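Local atomic coordinates of glutamyl endopeptidase (PDB entry 6PYM), a protein that cleaves peptide bonds preferentially on the carbonyl side of glutamate, and also of aspartate, as a secreted serine endopeptidase. Residues 17-22 with 143-148; 41-46 with 108-113. The protein carries 1 engineered substitution. All coordinates share one frame; numbering follows the deposited sequence.

Interaction 1. Residues 17-22 with 143-148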
loop_
_atom_site.group_PDB
_atom_site.type_symbol
_atom_site.label_atom_id
_atom_site.label_comp_id
_atom_site.label_asym_id
_atom_site.label_seq_id
_atom_site.Cartn_x
_atom_site.Cartn_y
_atom_site.Cartn_z
ATOM N N GLY A 17 -15.593 -2.059 3.503
ATOM C CA GLY A 17 -14.791 -1.770 4.682
ATOM C C GLY A 17 -13.476 -1.111 4.322
ATOM O O GLY A 17 -13.390 -0.318 3.382
ATOM N N HIS A 18 -12.426 -1.452 5.069
ATOM C CA HIS A 18 -11.128 -0.828 4.839
ATOM C C HIS A 18 -10.390 -1.398 3.633
ATOM O O HIS A 18 -9.327 -0.873 3.273
ATOM C CB HIS A 18 -10.262 -0.880 6.105
ATOM C CG HIS A 18 -9.656 -2.222 6.398
ATOM N ND1 HIS A 18 -10.374 -3.284 6.910
ATOM C CD2 HIS A 18 -8.378 -2.651 6.290
ATOM C CE1 HIS A 18 -9.566 -4.314 7.089
ATOM N NE2 HIS A 18 -8.346 -3.953 6.729
ATOM N N TYR A 19 -10.926 -2.435 2.990
ATOM C CA TYR A 19 -10.239 -3.066 1.873
ATOM C C TYR A 19 -10.344 -2.274 0.582
ATOM O O TYR A 19 -9.501 -2.458 -0.305
ATOM C CB TYR A 19 -10.789 -4.474 1.653
ATOM C CG TYR A 19 -10.588 -5.348 2.862
ATOM C CD1 TYR A 19 -9.316 -5.780 3.217
ATOM C CD2 TYR A 19 -11.655 -5.715 3.668
ATOM C CE1 TYR A 19 -9.112 -6.569 4.325
ATOM C CE2 TYR A 19 -11.464 -6.504 4.788
ATOM C CZ TYR A 19 -10.187 -6.924 5.117
ATOM O OH TYR A 19 -10.007 -7.708 6.243
ATOM N N ASP A 20 -11.335 -1.384 0.461
ATOM C CA ASP A 20 -11.561 -0.730 -0.823
ATOM C C ASP A 20 -10.346 0.068 -1.282
ATOM O O ASP A 20 -10.062 0.134 -2.481
ATOM C CB ASP A 20 -12.837 0.124 -0.829
ATOM C CG ASP A 20 -12.837 1.248 0.211
ATOM O OD1 ASP A 20 -11.998 1.265 1.141
ATOM O OD2 ASP A 20 -13.736 2.127 0.105
ATOM N N ALA A 21 -9.620 0.679 -0.345
ATOM C CA ALA A 21 -8.481 1.518 -0.692
ATOM C C ALA A 21 -7.249 0.711 -1.079
ATOM O O ALA A 21 -6.317 1.272 -1.668
ATOM C CB ALA A 21 -8.150 2.455 0.472
ATOM N N VAL A 22 -7.205 -0.570 -0.725
ATOM C CA VAL A 22 -6.088 -1.424 -1.109
ATOM C C VAL A 22 -6.084 -1.583 -2.626
ATOM O O VAL A 22 -7.126 -1.884 -3.230
ATOM C CB VAL A 22 -6.189 -2.778 -0.388
ATOM C CG1 VAL A 22 -5.031 -3.685 -0.775
ATOM C CG2 VAL A 22 -6.240 -2.578 1.126
ATOM N N MET A 143 -6.430 -10.156 -3.771
ATOM C CA MET A 143 -6.073 -9.435 -2.556
ATOM C C MET A 143 -5.993 -10.407 -1.385
ATOM O O MET A 143 -6.902 -11.229 -1.196
ATOM C CB MET A 143 -7.118 -8.355 -2.276
ATOM C CG MET A 143 -6.742 -7.459 -1.112
ATOM S SD MET A 143 -8.051 -6.361 -0.522
ATOM C CE MET A 143 -8.363 -5.340 -1.969
ATOM N N TRP A 144 -4.912 -10.313 -0.606
ATOM C CA TRP A 144 -4.660 -11.208 0.514
ATOM C C TRP A 144 -4.257 -10.394 1.729
ATOM O O TRP A 144 -3.493 -9.426 1.622
ATOM C CB TRP A 144 -3.548 -12.240 0.190
ATOM C CG TRP A 144 -3.960 -13.143 -0.905
ATOM C CD1 TRP A 144 -4.091 -12.821 -2.221
ATOM C CD2 TRP A 144 -4.350 -14.514 -0.783
ATOM N NE1 TRP A 144 -4.554 -13.907 -2.935
ATOM C CE2 TRP A 144 -4.722 -14.955 -2.070
ATOM C CE3 TRP A 144 -4.427 -15.411 0.288
ATOM C CZ2 TRP A 144 -5.146 -16.264 -2.318
ATOM C CZ3 TRP A 144 -4.864 -16.700 0.041
ATOM C CH2 TRP A 144 -5.208 -17.113 -1.252
ATOM N N GLU A 145 -4.752 -10.801 2.888
ATOM C CA GLU A 145 -4.434 -10.196 4.170
ATOM C C GLU A 145 -3.530 -11.142 4.950
ATOM O O GLU A 145 -3.860 -12.324 5.129
ATOM C CB GLU A 145 -5.729 -9.978 4.942
ATOM C CG GLU A 145 -5.571 -9.472 6.348
ATOM C CD GLU A 145 -6.919 -9.228 6.997
ATOM O OE1 GLU A 145 -7.506 -10.192 7.545
ATOM O OE2 GLU A 145 -7.420 -8.088 6.923
ATOM N N SER A 146 -2.402 -10.625 5.422
ATOM C CA SER A 146 -1.425 -11.381 6.195
ATOM C C SER A 146 -1.397 -10.848 7.620
ATOM O O SER A 146 -1.344 -9.633 7.828
ATOM C CB SER A 146 -0.049 -11.235 5.549
ATOM O OG SER A 146 0.894 -12.017 6.257
ATOM N N VAL A 147 -1.413 -11.757 8.595
ATOM C CA VAL A 147 -1.632 -11.446 10.005
ATOM C C VAL A 147 -0.345 -11.681 10.796
ATOM O O VAL A 147 0.294 -12.729 10.651
ATOM C CB VAL A 147 -2.759 -12.333 10.564
ATOM C CG1 VAL A 147 -2.870 -12.200 12.072
ATOM C CG2 VAL A 147 -4.089 -12.003 9.888
ATOM N N GLY A 148 0.003 -10.743 11.669
ATOM C CA GLY A 148 1.148 -10.948 12.540
ATOM C C GLY A 148 1.321 -9.810 13.524
ATOM O O GLY A 148 0.364 -9.103 13.850
HETATM O O HOH W 1 -6.186 -5.739 6.643
#

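Interaction 2. Residues 41-46 with 108-113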
loop_
_atom_site.group_PDB
_atom_site.type_symbol
_atom_site.label_atom_id
_atom_site.label_comp_id
_atom_site.label_asym_id
_atom_site.label_seq_id
_atom_site.Cartn_x
_atom_site.Cartn_y
_atom_site.Cartn_z
ATOM N N VAL A 41 -5.129 7.189 -0.579
ATOM C CA VAL A 41 -5.074 8.037 0.615
ATOM C C VAL A 41 -5.590 9.455 0.395
ATOM O O VAL A 41 -5.683 10.227 1.354
ATOM C CB VAL A 41 -3.665 8.087 1.241
ATOM C CG1 VAL A 41 -3.194 6.711 1.658
ATOM C CG2 VAL A 41 -2.665 8.728 0.289
ATOM N N GLY A 42 -5.912 9.819 -0.842
ATOM C CA GLY A 42 -6.415 11.150 -1.125
ATOM C C GLY A 42 -7.180 11.155 -2.430
ATOM O O GLY A 42 -7.258 10.147 -3.138
ATOM N N GLU A 43 -7.730 12.331 -2.747
ATOM C CA GLU A 43 -8.612 12.479 -3.901
ATOM C C GLU A 43 -8.008 11.895 -5.173
ATOM O O GLU A 43 -8.713 11.271 -5.974
ATOM C CB GLU A 43 -8.936 13.959 -4.101
ATOM C CG GLU A 43 -9.898 14.213 -5.246
ATOM C CD GLU A 43 -11.345 14.011 -4.849
ATOM O OE1 GLU A 43 -11.603 13.510 -3.733
ATOM O OE2 GLU A 43 -12.231 14.361 -5.654
ATOM N N ASN A 44 -6.709 12.115 -5.391
ATOM C CA ASN A 44 -6.031 11.641 -6.594
ATOM C C ASN A 44 -4.755 10.873 -6.276
ATOM O O ASN A 44 -3.859 10.812 -7.121
ATOM C CB ASN A 44 -5.691 12.801 -7.536
ATOM C CG ASN A 44 -6.920 13.551 -7.997
ATOM O OD1 ASN A 44 -7.724 13.022 -8.762
ATOM N ND2 ASN A 44 -7.077 14.790 -7.530
ATOM N N GLU A 45 -4.630 10.303 -5.079
ATOM C CA GLU A 45 -3.315 9.872 -4.620
ATOM C C GLU A 45 -3.341 8.501 -3.971
ATOM O O GLU A 45 -4.235 8.190 -3.173
ATOM C CB GLU A 45 -2.732 10.855 -3.598
ATOM C CG GLU A 45 -2.300 12.193 -4.186
ATOM C CD GLU A 45 -3.433 13.199 -4.335
ATOM O OE1 GLU A 45 -4.494 13.045 -3.695
ATOM O OE2 GLU A 45 -3.222 14.170 -5.096
ATOM N N ILE A 46 -2.312 7.715 -4.282
ATOM C CA ILE A 46 -2.005 6.488 -3.563
ATOM C C ILE A 46 -0.611 6.618 -2.966
ATOM O O ILE A 46 0.216 7.415 -3.417
ATOM C CB ILE A 46 -2.101 5.211 -4.433
ATOM C CG1 ILE A 46 -0.965 5.141 -5.456
ATOM C CG2 ILE A 46 -3.453 5.125 -5.126
ATOM C CD1 ILE A 46 -0.765 3.750 -6.049
ATOM N N ILE A 108 -9.965 8.928 -8.014
ATOM C CA ILE A 108 -9.793 7.658 -7.311
ATOM C C ILE A 108 -10.336 7.737 -5.888
ATOM O O ILE A 108 -10.949 6.785 -5.393
ATOM C CB ILE A 108 -8.331 7.176 -7.379
ATOM C CG1 ILE A 108 -8.224 5.722 -6.921
ATOM C CG2 ILE A 108 -7.395 8.081 -6.578
ATOM C CD1 ILE A 108 -6.902 5.086 -7.272
ATOM N N GLY A 109 -10.156 8.878 -5.224
ATOM C CA GLY A 109 -10.649 9.048 -3.874
ATOM C C GLY A 109 -12.121 9.346 -3.760
ATOM O O GLY A 109 -12.621 9.557 -2.652
ATOM N N GLN A 110 -12.823 9.383 -4.891
ATOM C CA GLN A 110 -14.277 9.403 -4.933
ATOM C C GLN A 110 -14.865 8.016 -5.111
ATOM O O GLN A 110 -15.963 7.755 -4.608
ATOM C CB GLN A 110 -14.759 10.277 -6.100
ATOM C CG GLN A 110 -14.439 11.760 -5.962
ATOM C CD GLN A 110 -14.824 12.572 -7.193
ATOM O OE1 GLN A 110 -14.841 12.063 -8.318
ATOM N NE2 GLN A 110 -15.142 13.845 -6.978
ATOM N N VAL A 111 -14.164 7.118 -5.808
ATOM C CA VAL A 111 -14.707 5.791 -6.071
ATOM C C VAL A 111 -14.472 4.836 -4.912
ATOM O O VAL A 111 -15.215 3.857 -4.767
ATOM C CB VAL A 111 -14.209 5.213 -7.408
ATOM C CG1 VAL A 111 -14.469 6.195 -8.545
ATOM C CG2 VAL A 111 -12.734 4.816 -7.346
ATOM N N VAL A 112 -13.452 5.081 -4.095
ATOM C CA VAL A 112 -13.236 4.368 -2.846
ATOM C C VAL A 112 -13.052 5.406 -1.756
ATOM O O VAL A 112 -12.767 6.574 -2.028
ATOM C CB VAL A 112 -12.011 3.429 -2.900
ATOM C CG1 VAL A 112 -12.176 2.428 -4.021
ATOM C CG2 VAL A 112 -10.714 4.219 -3.057
ATOM N N LYS A 113 -13.233 4.980 -0.516
ATOM C CA LYS A 113 -12.930 5.854 0.614
ATOM C C LYS A 113 -11.425 5.868 0.852
ATOM O O LYS A 113 -10.841 4.806 1.102
ATOM C CB LYS A 113 -13.625 5.366 1.878
ATOM C CG LYS A 113 -13.551 6.375 3.020
ATOM C CD LYS A 113 -14.356 5.914 4.228
ATOM C CE LYS A 113 -14.451 7.012 5.281
ATOM N NZ LYS A 113 -13.127 7.365 5.866
HETATM O O HOH W 2 -14.030 12.717 -2.824
HETATM O O HOH W 3 -8.037 10.380 -9.599
#

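Interaction 1. Residues 17-22 with 143-148
Val22 and Met143 have the nearest CA atoms across the contact, 8.1 Å apart, too wide for main-chain pairing. Residues 17-22 curl into a type I turn from Tyr19 to Val22, while 143-148 runs extended as a strand edged by Ile11 and His9 on one side and Gly133 on the other. Side chains therefore bridge the gap.

Met143 does so with its far end. Its chain is bent at the last torsion (chi3 -62°), which brings CE to 3.7 Å from Val22 CB and 3.5 Å from Tyr19 O, the carbonyl that also accepts the turn's own bond from Val22 N. The sulfur lies obliquely beside the phenol, SD 5.1 Å from the centroid of the Tyr19 ring, a Met-aromatic contact.

Farther along the strand, Glu145 reaches out with an extended chain. Tyr19 OH donates to Glu145 OE2 at 2.7 Å, entering from above the carboxylate plane, 36° out of it; seen from the tyrosine, the oxygen sits at the ring edge, in plane. The same OE2 accepts a bond from a water, whose oxygen lies 2.8 Å from His18 NE2 in the plane of the imidazole. His18 CE1 lies 3.3 Å above the Tyr19 ring plane, offset toward its rim, and Phe174 meets His18 edge-to-face.

In this chymotrypsin-like fold, the loop from strand 8-11 of the seven-stranded sheet to barrel strand 22-27 is thus tied to strand 143-154 of the seven-stranded sheet. Two donors, phenol and water, restrain one carboxylate oxygen; the nearby negative charge might somewhat stabilise a protonated His18, though only a water links them.

Interaction 2. Residues 41-46 with 108-113
Glu43 and Gly109 supply the direct main-chain link: Gly109 N donates to Glu43 O at 2.9 Å with an N-H...O angle of 163°, from above the carbonyl plane. Here the backbones press together, the CA of Gly109 lying 3.6 Å from Gly42 O. The turn from Gly42 to Glu45, with Val41 and Gly42 forming a classic beta bulge opposite Glu45, joins two barrel strands; Glu45 OE1 accepts from Asn44 N, and its other oxygen pairs with Arg98.

Apolar contact comes from Ile108. Its CG2 rests 3.8 Å from Asn44 CA, and its CD1 meets Ile46 CG2 at 4.1 Å, the chains crossing at about a right angle. Val40 and Val65, on barrel strands 34-42 and 64-67, touch both isoleucines.

The side chains of Glu43 and Gln110 lie at the margin. Glu43 OE2 passes near Gln110 NE2 without bonding, the carboxylate and amide planes 80° apart, while Gln110 OE1 accepts a hydrogen bond from His107 N. A water gives a bond to Glu43 OE1 at 2.7 Å, and another accepts from Ile108 N.

One straight backbone bond and an isoleucine hold helix 108-111 against the hairpin; Gly109, lacking a CB that would clash with Gly42 O, permits that closeness.

Overall arrangement
The two contacts, centred about 16 Å apart, show chemistry that differs with place in the fold. Both are partly buried. Interaction 2 sets the helix that follows strand 95-99 against a barrel hairpin, joining one backbone bond to isoleucine packing, with an exposed glutamine at its edge. Interaction 1 spans from the lead-in to that barrel across to a strand of the other sheet; it has no backbone bond across its segments and no exposed residue among those that touch. They also meet: Asp20 OD2 probably accepts a bond from Lys113 N, and Val112 packs on Asp20 and Ala21, linking 17-22 to the end of 108-113. In sequence, interaction 2 nests inside the loop interaction 1 closes.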